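Local coordinates for septation protein imp2 (Schizosaccharomyces pombe, PDB 5C1F) that binds phospholipids through its F-BAR domain, links the cytoskeleton to the membrane, and is required for normal septation, including disassembly of the medial ring, at residues Gly272-Pro277 / Val292-Ala297; Lys72-Val77 / Arg248-Gln253; Tyr145-Val150 / Asn177-Ser182. All blocks are in the same frame, centred on the assembly; numbering follows the deposited sequence.

Contact 1 (Gly272-Pro277 / Val292-Ala297); sequences GIPQPP and VELVQA
Gly272 faces Gln296 as a non-hydrogen-bonded antiparallel pair, and its O lies against the CD2 methyl of Leu294. At Ile273 the pairing with Val295 is hydrogen-bonded in both directions: Ile273 N to Val295 O at 2.9 Å, Val295 N to Ile273 O at 3.0 Å. The Ile273 side chain leaves on the same face as that of Val295, and its CG1 reaches Ala297 CB at 4.0 Å, while Leu294 CA leans a C-H against Ile273 O. Pro274, lacking an N-H, suits a non-hydrogen-bonded place opposite Leu294; its CB meets Val292 CG1 at 3.6 Å. Beyond it, Gln275 N donates to Glu293 O at 2.9 Å. The Gln275 chain, bent at chi2 (-59°), turns back over its own strand, and NE2 gives a nearly straight bond (169°) to Ile273 O at 3.0 Å, coming from above the carbonyl plane while Val295 N arrives from the opposite face. The oxygen is thus gripped by two donors, and the folded amide lies against Val295, with Gln275 CD 3.5 Å from Val295 CG2, while Gln275 CG passes Glu293 CG. An alanine at Gln275 would probably leave Ile273 O with one donor of this pair and uncover Val295 CG2. Pro276 packs on Tyr197 and Ala297 on Asn10, both of the second subunit. The arrangement is a short two-stranded antiparallel sheet, its strands joined by a long connection without helix or strand, in the C-terminal tail beyond helix 256-267, which lies against the partner subunit.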
ATOM      1  N   GLY A 272      20.818 -18.417  46.053  1.00 38.03           N
ATOM      2  CA  GLY A 272      20.866 -19.121  47.319  1.00 39.99           C
ATOM      3  C   GLY A 272      19.529 -19.688  47.750  1.00 39.04           C
ATOM      4  O   GLY A 272      18.550 -18.955  47.899  1.00 33.20           O
ATOM      5  N   ILE A 273      19.496 -21.002  47.951  1.00 36.98           N
ATOM      6  CA  ILE A 273      18.300 -21.688  48.418  1.00 37.00           C
ATOM      7  C   ILE A 273      18.133 -21.506  49.923  1.00 43.04           C
ATOM      8  O   ILE A 273      19.024 -21.861  50.698  1.00 44.45           O
ATOM      9  CB  ILE A 273      18.346 -23.196  48.095  1.00 36.82           C
ATOM     10  CG1 ILE A 273      18.739 -23.422  46.635  1.00 34.50           C
ATOM     11  CG2 ILE A 273      17.007 -23.850  48.406  1.00 37.47           C
ATOM     12  CD1 ILE A 273      18.888 -24.880  46.266  1.00 36.61           C
ATOM     13  N   PRO A 274      16.992 -20.939  50.342  1.00 47.70           N
ATOM     14  CA  PRO A 274      16.703 -20.787  51.772  1.00 34.22           C
ATOM     15  C   PRO A 274      16.580 -22.135  52.480  1.00 41.20           C
ATOM     16  O   PRO A 274      15.885 -23.028  51.995  1.00 39.15           O
ATOM     17  CB  PRO A 274      15.368 -20.029  51.788  1.00 36.81           C
ATOM     18  CG  PRO A 274      14.786 -20.227  50.437  1.00 41.03           C
ATOM     19  CD  PRO A 274      15.942 -20.348  49.497  1.00 39.73           C
ATOM     20  N   GLN A 275      17.265 -22.273  53.611  1.00 41.26           N
ATOM     21  CA  GLN A 275      17.235 -23.505  54.391  1.00 42.98           C
ATOM     22  C   GLN A 275      16.190 -23.408  55.493  1.00 44.33           C
ATOM     23  O   GLN A 275      15.992 -22.336  56.067  1.00 41.42           O
ATOM     24  CB  GLN A 275      18.612 -23.796  54.995  1.00 44.54           C
ATOM     25  CG  GLN A 275      19.720 -23.924  53.964  1.00 48.35           C
ATOM     26  CD  GLN A 275      19.456 -25.031  52.964  1.00 51.20           C
ATOM     27  OE1 GLN A 275      19.459 -26.211  53.314  1.00 59.27           O
ATOM     28  NE2 GLN A 275      19.219 -24.655  51.712  1.00 46.11           N
ATOM     29  N   PRO A 276      15.514 -24.531  55.788  1.00 46.51           N
ATOM     30  CA  PRO A 276      14.511 -24.571  56.857  1.00 46.17           C
ATOM     31  C   PRO A 276      15.092 -24.161  58.206  1.00 48.17           C
ATOM     32  O   PRO A 276      16.258 -24.449  58.483  1.00 48.25           O
ATOM     33  CB  PRO A 276      14.073 -26.041  56.875  1.00 47.05           C
ATOM     34  CG  PRO A 276      15.182 -26.784  56.201  1.00 46.87           C
ATOM     35  CD  PRO A 276      15.691 -25.847  55.154  1.00 43.86           C
ATOM     36  N   PRO A 277      14.284 -23.486  59.037  1.00 48.68           N
ATOM     37  CA  PRO A 277      14.736 -23.047  60.360  1.00 48.28           C
ATOM     38  C   PRO A 277      15.093 -24.237  61.242  1.00 52.32           C
ATOM     39  O   PRO A 277      14.409 -25.260  61.203  1.00 51.94           O
ATOM     40  CB  PRO A 277      13.525 -22.288  60.918  1.00 49.69           C
ATOM     41  CG  PRO A 277      12.689 -21.953  59.723  1.00 51.01           C
ATOM     42  CD  PRO A 277      12.892 -23.088  58.771  1.00 42.53           C
ATOM     43  N   VAL A 292      18.120 -16.143  57.418  1.00 76.28           N
ATOM     44  CA  VAL A 292      17.881 -17.297  56.564  1.00 71.90           C
ATOM     45  C   VAL A 292      19.192 -17.836  56.004  1.00 66.82           C
ATOM     46  O   VAL A 292      19.865 -17.172  55.214  1.00 69.79           O
ATOM     47  CB  VAL A 292      16.928 -16.955  55.400  1.00 70.52           C
ATOM     48  CG1 VAL A 292      16.680 -18.181  54.545  1.00 68.76           C
ATOM     49  CG2 VAL A 292      15.614 -16.405  55.935  1.00 71.29           C
ATOM     50  N   GLU A 293      19.555 -19.037  56.444  1.00 58.49           N
ATOM     51  CA  GLU A 293      20.718 -19.738  55.922  1.00 52.23           C
ATOM     52  C   GLU A 293      20.515 -20.013  54.438  1.00 47.77           C
ATOM     53  O   GLU A 293      19.426 -20.402  54.020  1.00 45.14           O
ATOM     54  CB  GLU A 293      20.944 -21.042  56.693  1.00 59.26           C
ATOM     55  CG  GLU A 293      21.981 -21.980  56.093  1.00 65.96           C
ATOM     56  CD  GLU A 293      23.355 -21.816  56.714  1.00 73.84           C
ATOM     57  OE1 GLU A 293      23.547 -20.870  57.508  1.00 77.13           O
ATOM     58  OE2 GLU A 293      24.243 -22.641  56.412  1.00 75.19           O
ATOM     59  N   LEU A 294      21.556 -19.796  53.642  1.00 40.30           N
ATOM     60  CA  LEU A 294      21.462 -20.027  52.207  1.00 38.70           C
ATOM     61  C   LEU A 294      22.487 -21.053  51.735  1.00 39.13           C
ATOM     62  O   LEU A 294      23.664 -20.976  52.083  1.00 40.94           O
ATOM     63  CB  LEU A 294      21.647 -18.715  51.438  1.00 42.17           C
ATOM     64  CG  LEU A 294      20.634 -17.599  51.702  1.00 44.41           C
ATOM     65  CD1 LEU A 294      20.911 -16.396  50.808  1.00 38.05           C
ATOM     66  CD2 LEU A 294      19.213 -18.110  51.506  1.00 40.67           C
ATOM     67  N   VAL A 295      22.024 -22.021  50.952  1.00 38.09           N
ATOM     68  CA  VAL A 295      22.912 -22.955  50.273  1.00 48.21           C
ATOM     69  C   VAL A 295      22.827 -22.718  48.770  1.00 50.10           C
ATOM     70  O   VAL A 295      21.743 -22.777  48.191  1.00 52.52           O
ATOM     71  CB  VAL A 295      22.562 -24.422  50.587  1.00 51.19           C
ATOM     72  CG1 VAL A 295      23.345 -25.361  49.683  1.00 39.73           C
ATOM     73  CG2 VAL A 295      22.830 -24.731  52.054  1.00 40.71           C
ATOM     74  N   GLN A 296      23.971 -22.438  48.150  1.00 50.09           N
ATOM     75  CA  GLN A 296      24.025 -22.102  46.729  1.00 47.65           C
ATOM     76  C   GLN A 296      23.452 -23.209  45.845  1.00 44.33           C
ATOM     77  O   GLN A 296      23.840 -24.373  45.961  1.00 50.47           O
ATOM     78  CB  GLN A 296      25.467 -21.794  46.312  1.00 51.76           C
ATOM     79  CG  GLN A 296      25.621 -21.366  44.857  1.00 56.54           C
ATOM     80  CD  GLN A 296      27.050 -20.990  44.502  1.00 65.59           C
ATOM     81  OE1 GLN A 296      27.930 -20.956  45.363  1.00 70.03           O
ATOM     82  NE2 GLN A 296      27.286 -20.707  43.227  1.00 68.96           N
ATOM     83  N   ALA A 297      22.523 -22.834  44.971  1.00 43.15           N
ATOM     84  CA  ALA A 297      21.920 -23.769  44.026  1.00 40.81           C
ATOM     85  C   ALA A 297      22.969 -24.303  43.053  1.00 45.40           C
ATOM     86  O   ALA A 297      23.868 -23.572  42.633  1.00 46.90           O
ATOM     87  CB  ALA A 297      20.785 -23.101  43.271  1.00 32.29           C
TER

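Contact 2 (Lys72-Val77 / Arg248-Gln253); sequences KESVQV and RKNLEQ
In the antiparallel helix pair of the F-BAR bundle, Asn250 of helix 162-252 meets Ser74 and Val77 of helix 69-155, near the end of the one helix and the start of the other. The local axes lie 9.7 Å apart at 177° and the nearest CA atoms are those of Ser74 and Leu251, beside the disulfide Cys70-Cys254. Asn250 CG is anti to its backbone N (chi1 -178°), which sends the amide across to the other helix. There Asn250 OD1 stands 2.9 Å from Ser74 OG and 3.2 Å from Ser74 CA. The hydroxyl also lies within hydrogen-bonding reach of Cys70 O, one turn back. Val77 comes tip to tip with Asn250, its CG2 3.7 Å from Asn250 ND2 and its CG1 4.0 Å from Asn250 CB. Beside the serine, the Leu251 CD2 methyl touches Ser74 CB at 3.7 Å, and the same leucine packs on Met226 of the second subunit. Arg248, one turn before Leu251, bonds to Thr230 and Ser234 of that subunit, so this stretch of helix 162-252 is held on the dimer side as well. On the outer side, a water donates to Glu73 OE1 at 2.7 Å and accepts a weak bond from Asn250 ND2. The seam is therefore mixed: an amide stands between a hydroxyl and a water-linked carboxylate, with the Val77 methyls against the amide and Leu251 CD2 against the serine. Glu73 may, through the weakly held water, slightly favour the ND2 end facing it, while the single Ser74 proton can serve either Asn250 OD1 or Cys70 O.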
ATOM      1  N   LYS A  72      13.951  -7.880  21.755  1.00 21.67           N
ATOM      2  CA  LYS A  72      13.457  -6.508  21.834  1.00 22.32           C
ATOM      3  C   LYS A  72      14.037  -5.671  20.696  1.00 26.12           C
ATOM      4  O   LYS A  72      13.341  -4.849  20.099  1.00 28.33           O
ATOM      5  CB  LYS A  72      13.804  -5.876  23.184  1.00 28.15           C
ATOM      6  CG  LYS A  72      13.242  -4.470  23.366  1.00 31.59           C
ATOM      7  CD  LYS A  72      13.729  -3.829  24.661  1.00 35.70           C
ATOM      8  CE  LYS A  72      13.180  -2.412  24.825  1.00 39.97           C
ATOM      9  NZ  LYS A  72      13.588  -1.789  26.122  1.00 39.54           N
ATOM     10  N   GLU A  73      15.313  -5.890  20.395  1.00 22.81           N
ATOM     11  CA  GLU A  73      15.974  -5.177  19.307  1.00 27.74           C
ATOM     12  C   GLU A  73      15.327  -5.504  17.969  1.00 27.51           C
ATOM     13  O   GLU A  73      15.137  -4.625  17.130  1.00 30.02           O
ATOM     14  CB  GLU A  73      17.466  -5.512  19.267  1.00 30.19           C
ATOM     15  CG  GLU A  73      18.252  -4.939  20.436  1.00 43.63           C
ATOM     16  CD  GLU A  73      19.728  -5.296  20.394  1.00 53.70           C
ATOM     17  OE1 GLU A  73      20.116  -6.154  19.570  1.00 57.62           O
ATOM     18  OE2 GLU A  73      20.502  -4.716  21.186  1.00 52.12           O
ATOM     19  N   SER A  74      14.987  -6.774  17.778  1.00 24.24           N
ATOM     20  CA  SER A  74      14.353  -7.219  16.546  1.00 23.76           C
ATOM     21  C   SER A  74      13.013  -6.527  16.318  1.00 25.43           C
ATOM     22  O   SER A  74      12.688  -6.147  15.196  1.00 20.81           O
ATOM     23  CB  SER A  74      14.163  -8.735  16.562  1.00 28.81           C
ATOM     24  OG  SER A  74      15.416  -9.396  16.540  1.00 32.58           O
ATOM     25  N   VAL A  75      12.237  -6.362  17.385  1.00 18.23           N
ATOM     26  CA  VAL A  75      10.969  -5.655  17.280  1.00 17.97           C
ATOM     27  C   VAL A  75      11.225  -4.195  16.909  1.00 27.28           C
ATOM     28  O   VAL A  75      10.489  -3.597  16.122  1.00 27.43           O
ATOM     29  CB  VAL A  75      10.164  -5.738  18.591  1.00 18.76           C
ATOM     30  CG1 VAL A  75       8.868  -4.964  18.471  1.00 18.18           C
ATOM     31  CG2 VAL A  75       9.883  -7.194  18.947  1.00 20.17           C
ATOM     32  N   GLN A  76      12.289  -3.627  17.463  1.00 21.60           N
ATOM     33  CA  GLN A  76      12.641  -2.251  17.147  1.00 26.46           C
ATOM     34  C   GLN A  76      13.116  -2.123  15.703  1.00 25.17           C
ATOM     35  O   GLN A  76      12.718  -1.200  14.993  1.00 24.24           O
ATOM     36  CB  GLN A  76      13.705  -1.737  18.112  1.00 19.70           C
ATOM     37  CG  GLN A  76      13.166  -1.509  19.506  1.00 29.59           C
ATOM     38  CD  GLN A  76      14.210  -0.969  20.460  1.00 33.82           C
ATOM     39  OE1 GLN A  76      15.404  -0.962  20.158  1.00 38.53           O
ATOM     40  NE2 GLN A  76      13.762  -0.512  21.622  1.00 30.76           N
ATOM     41  N   VAL A  77      13.961  -3.054  15.277  1.00 18.75           N
ATOM     42  CA  VAL A  77      14.429  -3.096  13.898  1.00 18.72           C
ATOM     43  C   VAL A  77      13.254  -3.284  12.942  1.00 28.53           C
ATOM     44  O   VAL A  77      13.170  -2.627  11.904  1.00 25.46           O
ATOM     45  CB  VAL A  77      15.463  -4.221  13.691  1.00 19.09           C
ATOM     46  CG1 VAL A  77      15.674  -4.502  12.212  1.00 19.08           C
ATOM     47  CG2 VAL A  77      16.782  -3.853  14.363  1.00 19.97           C
ATOM     48  N   ARG A 248      15.135  -9.873   8.414  1.00 19.53           N
ATOM     49  CA  ARG A 248      15.558 -11.269   8.480  1.00 17.16           C
ATOM     50  C   ARG A 248      17.013 -11.416   8.909  1.00 18.04           C
ATOM     51  O   ARG A 248      17.346 -12.328   9.656  1.00 31.17           O
ATOM     52  CB  ARG A 248      15.347 -11.959   7.130  1.00 18.68           C
ATOM     53  CG  ARG A 248      13.890 -12.132   6.763  1.00 16.95           C
ATOM     54  CD  ARG A 248      13.720 -13.104   5.611  1.00 22.99           C
ATOM     55  NE  ARG A 248      13.974 -12.486   4.317  1.00 22.35           N
ATOM     56  CZ  ARG A 248      13.043 -11.873   3.593  1.00 25.47           C
ATOM     57  NH1 ARG A 248      11.797 -11.792   4.044  1.00 18.73           N
ATOM     58  NH2 ARG A 248      13.355 -11.340   2.418  1.00 17.60           N
ATOM     59  N   LYS A 249      17.877 -10.519   8.437  1.00 20.69           N
ATOM     60  CA  LYS A 249      19.293 -10.572   8.800  1.00 24.01           C
ATOM     61  C   LYS A 249      19.462 -10.316  10.289  1.00 21.16           C
ATOM     62  O   LYS A 249      20.288 -10.944  10.944  1.00 24.98           O
ATOM     63  CB  LYS A 249      20.112  -9.562   7.995  1.00 27.92           C
ATOM     64  CG  LYS A 249      20.214  -9.899   6.523  1.00 36.69           C
ATOM     65  CD  LYS A 249      20.770 -11.298   6.313  1.00 45.84           C
ATOM     66  CE  LYS A 249      20.773 -11.672   4.840  1.00 50.84           C
ATOM     67  NZ  LYS A 249      21.288 -13.052   4.622  1.00 51.11           N
ATOM     68  N   ASN A 250      18.662  -9.397  10.817  1.00 19.51           N
ATOM     69  CA  ASN A 250      18.680  -9.103  12.242  1.00 22.43           C
ATOM     70  C   ASN A 250      18.157 -10.278  13.063  1.00 27.16           C
ATOM     71  O   ASN A 250      18.696 -10.599  14.124  1.00 29.65           O
ATOM     72  CB  ASN A 250      17.856  -7.852  12.532  1.00 21.47           C
ATOM     73  CG  ASN A 250      17.878  -7.470  13.995  1.00 25.35           C
ATOM     74  OD1 ASN A 250      16.951  -7.776  14.741  1.00 25.83           O
ATOM     75  ND2 ASN A 250      18.945  -6.797  14.412  1.00 25.81           N
ATOM     76  N   LEU A 251      17.108 -10.919  12.561  1.00 26.19           N
ATOM     77  CA  LEU A 251      16.529 -12.079  13.227  1.00 18.50           C
ATOM     78  C   LEU A 251      17.500 -13.259  13.234  1.00 21.53           C
ATOM     79  O   LEU A 251      17.607 -13.975  14.230  1.00 26.94           O
ATOM     80  CB  LEU A 251      15.212 -12.475  12.555  1.00 16.77           C
ATOM     81  CG  LEU A 251      14.044 -11.505  12.764  1.00 15.98           C
ATOM     82  CD1 LEU A 251      12.891 -11.806  11.815  1.00 18.87           C
ATOM     83  CD2 LEU A 251      13.563 -11.546  14.208  1.00 15.79           C
ATOM     84  N   GLU A 252      18.208 -13.450  12.123  1.00 20.32           N
ATOM     85  CA  GLU A 252      19.222 -14.500  12.023  1.00 27.01           C
ATOM     86  C   GLU A 252      20.301 -14.367  13.096  1.00 25.17           C
ATOM     87  O   GLU A 252      20.824 -15.366  13.585  1.00 31.29           O
ATOM     88  CB  GLU A 252      19.881 -14.482  10.643  1.00 31.57           C
ATOM     89  CG  GLU A 252      19.033 -15.056   9.526  1.00 44.27           C
ATOM     90  CD  GLU A 252      19.741 -15.016   8.181  1.00 54.95           C
ATOM     91  OE1 GLU A 252      20.805 -14.367   8.084  1.00 54.71           O
ATOM     92  OE2 GLU A 252      19.236 -15.636   7.222  1.00 62.52           O
ATOM     93  N   GLN A 253      20.632 -13.131  13.453  1.00 20.43           N
ATOM     94  CA  GLN A 253      21.692 -12.872  14.425  1.00 28.80           C
ATOM     95  C   GLN A 253      21.179 -12.840  15.863  1.00 28.82           C
ATOM     96  O   GLN A 253      21.952 -12.642  16.798  1.00 29.34           O
ATOM     97  CB  GLN A 253      22.392 -11.553  14.100  1.00 31.38           C
ATOM     98  CG  GLN A 253      23.177 -11.579  12.800  1.00 37.60           C
ATOM     99  CD  GLN A 253      24.272 -12.630  12.809  1.00 46.10           C
ATOM    100  OE1 GLN A 253      24.314 -13.506  11.946  1.00 50.15           O
ATOM    101  NE2 GLN A 253      25.168 -12.544  13.788  1.00 44.61           N
TER
HETATM  102  O   HOH W   1      20.291  -5.274  17.029  1.00 36.21           O

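Contact 3 (Tyr145-Val150 / Asn177-Ser182); sequences YLCKKV and NAITAS
Leu146 and Ile179 carry the close part of this contact, an almost wholly apolar meeting of helices 69-155 and 162-252 whose nearest CA atoms, theirs, are 6.8 Å apart. Ile179 does not point straight at the other helix from its backbone, but chi2 of -67° swings CD1 round so that the methyl enters between two neighbours on the facing turn: it lies 3.8 Å from Leu146 CB and 3.9 Å from Cys147 SG. Leu146 answers in the other direction. Leu146 CD1 crosses to residues one turn apart on helix 162-252, touching Ala178 CB at 4.0 Å and Ser182 at both CB and OG, each at 3.6 Å. The serine hydroxyl, with OG anti to its backbone N, meets the leucine as a van der Waals neighbour, and no hydrogen bond joins the two segments. Ile179 is buried here, and Tyr143 of helix 69-155 extends its surroundings beyond this turn.

The packing is looser toward Val150. Val150 CG2 comes no nearer to the segment 177-182 than 4.5 Å, to Ile179 CD1, and the side chain instead packs on Leu172 and Thr175, earlier on helix 162-252. Leu146, Cys147, Ala178 and Ser182 are all only partly covered in the assembly, and Tyr145, Lys148 and Thr180 line the exposed outer surfaces of the two helices. Cys147 has a further neighbour in Tyr283 of the second subunit. With axes 9.9 Å apart and their directions at 161°, the two segments form the antiparallel helix pair of a long helical hairpin, here near the far end of an elongated F-BAR arm.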
ATOM      1  N   TYR A 145     -27.820  32.981 -65.664  1.00 37.12           N
ATOM      2  CA  TYR A 145     -29.195  33.397 -65.906  1.00 38.15           C
ATOM      3  C   TYR A 145     -29.282  34.661 -66.757  1.00 40.79           C
ATOM      4  O   TYR A 145     -30.358  35.013 -67.241  1.00 47.11           O
ATOM      5  CB  TYR A 145     -29.929  33.575 -64.574  1.00 40.96           C
ATOM      6  CG  TYR A 145     -30.257  32.247 -63.922  1.00 45.67           C
ATOM      7  CD1 TYR A 145     -29.381  31.658 -63.017  1.00 45.35           C
ATOM      8  CD2 TYR A 145     -31.426  31.565 -64.239  1.00 50.81           C
ATOM      9  CE1 TYR A 145     -29.670  30.436 -62.430  1.00 50.30           C
ATOM     10  CE2 TYR A 145     -31.724  30.343 -63.660  1.00 56.17           C
ATOM     11  CZ  TYR A 145     -30.841  29.782 -62.758  1.00 54.05           C
ATOM     12  OH  TYR A 145     -31.133  28.565 -62.182  1.00 55.25           O
ATOM     13  N   LEU A 146     -28.153  35.334 -66.956  1.00 38.14           N
ATOM     14  CA  LEU A 146     -28.099  36.420 -67.929  1.00 34.80           C
ATOM     15  C   LEU A 146     -28.133  35.843 -69.339  1.00 36.40           C
ATOM     16  O   LEU A 146     -28.848  36.346 -70.206  1.00 35.94           O
ATOM     17  CB  LEU A 146     -26.853  37.285 -67.735  1.00 34.55           C
ATOM     18  CG  LEU A 146     -26.977  38.402 -66.697  1.00 39.37           C
ATOM     19  CD1 LEU A 146     -25.694  39.214 -66.626  1.00 39.23           C
ATOM     20  CD2 LEU A 146     -28.166  39.298 -67.011  1.00 37.01           C
ATOM     21  N   CYS A 147     -27.361  34.781 -69.561  1.00 35.76           N
ATOM     22  CA  CYS A 147     -27.379  34.080 -70.841  1.00 40.10           C
ATOM     23  C   CYS A 147     -28.754  33.478 -71.087  1.00 39.55           C
ATOM     24  O   CYS A 147     -29.216  33.390 -72.223  1.00 38.20           O
ATOM     25  CB  CYS A 147     -26.311  32.986 -70.878  1.00 40.33           C
ATOM     26  SG  CYS A 147     -24.619  33.591 -70.723  1.00 39.63           S
ATOM     27  N   LYS A 148     -29.406  33.075 -70.005  1.00 39.90           N
ATOM     28  CA  LYS A 148     -30.715  32.450 -70.085  1.00 42.74           C
ATOM     29  C   LYS A 148     -31.786  33.457 -70.503  1.00 44.08           C
ATOM     30  O   LYS A 148     -32.749  33.104 -71.185  1.00 44.47           O
ATOM     31  CB  LYS A 148     -31.074  31.812 -68.742  1.00 50.12           C
ATOM     32  CG  LYS A 148     -31.865  30.524 -68.861  1.00 60.01           C
ATOM     33  CD  LYS A 148     -32.136  29.911 -67.497  1.00 66.25           C
ATOM     34  CE  LYS A 148     -32.993  28.661 -67.622  1.00 74.17           C
ATOM     35  NZ  LYS A 148     -33.442  28.167 -66.292  1.00 80.04           N
ATOM     36  N   LYS A 149     -31.617  34.710 -70.096  1.00 34.64           N
ATOM     37  CA  LYS A 149     -32.552  35.759 -70.484  1.00 35.56           C
ATOM     38  C   LYS A 149     -32.375  36.138 -71.948  1.00 35.58           C
ATOM     39  O   LYS A 149     -33.351  36.399 -72.650  1.00 36.66           O
ATOM     40  CB  LYS A 149     -32.384  36.992 -69.598  1.00 35.51           C
ATOM     41  CG  LYS A 149     -33.094  36.889 -68.260  1.00 45.84           C
ATOM     42  CD  LYS A 149     -32.759  38.072 -67.373  1.00 51.08           C
ATOM     43  CE  LYS A 149     -33.050  39.385 -68.072  1.00 58.41           C
ATOM     44  NZ  LYS A 149     -32.634  40.545 -67.238  1.00 65.83           N
ATOM     45  N   VAL A 150     -31.124  36.175 -72.399  1.00 28.84           N
ATOM     46  CA  VAL A 150     -30.827  36.427 -73.803  1.00 30.66           C
ATOM     47  C   VAL A 150     -31.529  35.391 -74.672  1.00 32.43           C
ATOM     48  O   VAL A 150     -32.192  35.733 -75.651  1.00 36.41           O
ATOM     49  CB  VAL A 150     -29.313  36.391 -74.084  1.00 35.33           C
ATOM     50  CG1 VAL A 150     -29.052  36.389 -75.579  1.00 35.25           C
ATOM     51  CG2 VAL A 150     -28.617  37.567 -73.416  1.00 36.73           C
ATOM     52  N   ASN A 177     -25.124  43.454 -73.267  1.00 41.83           N
ATOM     53  CA  ASN A 177     -24.026  44.314 -72.836  1.00 48.11           C
ATOM     54  C   ASN A 177     -23.605  44.006 -71.404  1.00 50.70           C
ATOM     55  O   ASN A 177     -22.507  44.365 -70.976  1.00 62.47           O
ATOM     56  CB  ASN A 177     -24.410  45.790 -72.970  1.00 48.39           C
ATOM     57  CG  ASN A 177     -24.659  46.198 -74.408  1.00 54.68           C
ATOM     58  OD1 ASN A 177     -24.190  45.542 -75.339  1.00 56.23           O
ATOM     59  ND2 ASN A 177     -25.400  47.285 -74.599  1.00 55.36           N
ATOM     60  N   ALA A 178     -24.486  43.335 -70.668  1.00 44.64           N
ATOM     61  CA  ALA A 178     -24.202  42.943 -69.293  1.00 48.66           C
ATOM     62  C   ALA A 178     -23.377  41.664 -69.249  1.00 55.47           C
ATOM     63  O   ALA A 178     -22.726  41.371 -68.245  1.00 56.45           O
ATOM     64  CB  ALA A 178     -25.498  42.763 -68.514  1.00 40.26           C
ATOM     65  N   ILE A 179     -23.411  40.908 -70.343  1.00 57.87           N
ATOM     66  CA  ILE A 179     -22.701  39.634 -70.433  1.00 57.42           C
ATOM     67  C   ILE A 179     -21.192  39.808 -70.267  1.00 52.05           C
ATOM     68  O   ILE A 179     -20.550  39.052 -69.538  1.00 50.11           O
ATOM     69  CB  ILE A 179     -22.975  38.934 -71.781  1.00 55.76           C
ATOM     70  CG1 ILE A 179     -24.449  38.543 -71.892  1.00 54.82           C
ATOM     71  CG2 ILE A 179     -22.097  37.703 -71.939  1.00 53.35           C
ATOM     72  CD1 ILE A 179     -24.866  37.469 -70.920  1.00 52.43           C
ATOM     73  N   THR A 180     -20.642  40.812 -70.942  1.00 48.36           N
ATOM     74  CA  THR A 180     -19.203  41.053 -70.948  1.00 45.15           C
ATOM     75  C   THR A 180     -18.629  41.213 -69.544  1.00 44.72           C
ATOM     76  O   THR A 180     -17.630  40.580 -69.199  1.00 45.72           O
ATOM     77  CB  THR A 180     -18.859  42.302 -71.773  1.00 47.99           C
ATOM     78  OG1 THR A 180     -19.281  42.106 -73.128  1.00 51.39           O
ATOM     79  CG2 THR A 180     -17.356  42.569 -71.745  1.00 50.75           C
ATOM     80  N   ALA A 181     -19.267  42.052 -68.734  1.00 39.34           N
ATOM     81  CA  ALA A 181     -18.799  42.294 -67.372  1.00 41.79           C
ATOM     82  C   ALA A 181     -19.090  41.093 -66.473  1.00 42.27           C
ATOM     83  O   ALA A 181     -18.284  40.738 -65.618  1.00 42.87           O
ATOM     84  CB  ALA A 181     -19.440  43.552 -66.805  1.00 39.87           C
ATOM     85  N   SER A 182     -20.248  40.473 -66.677  1.00 41.66           N
ATOM     86  CA  SER A 182     -20.656  39.314 -65.891  1.00 36.33           C
ATOM     87  C   SER A 182     -19.740  38.124 -66.150  1.00 39.38           C
ATOM     88  O   SER A 182     -19.393  37.382 -65.233  1.00 38.88           O
ATOM     89  CB  SER A 182     -22.103  38.939 -66.209  1.00 34.30           C
ATOM     90  OG  SER A 182     -22.543  37.874 -65.386  1.00 37.37           O
TER

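From the N terminus the chain passes helix 18-59 and enters helix 69-155, whose first turns hold one side of contact 2. Contact 3 opens near that helix's other end and closes after the turn into helix 162-252. It is nested inside the loop that contact 2 closes at the end of helix 162-252, so the two tie opposite ends of one helical pair, their centres 105 Å apart. Contact 1 follows in series beyond helix 256-267, in the tail, about 40 Å from contact 2 between centres. The connection between its strands includes Tyr283, whose counterpart on the second subunit packs on Cys147 of contact 3.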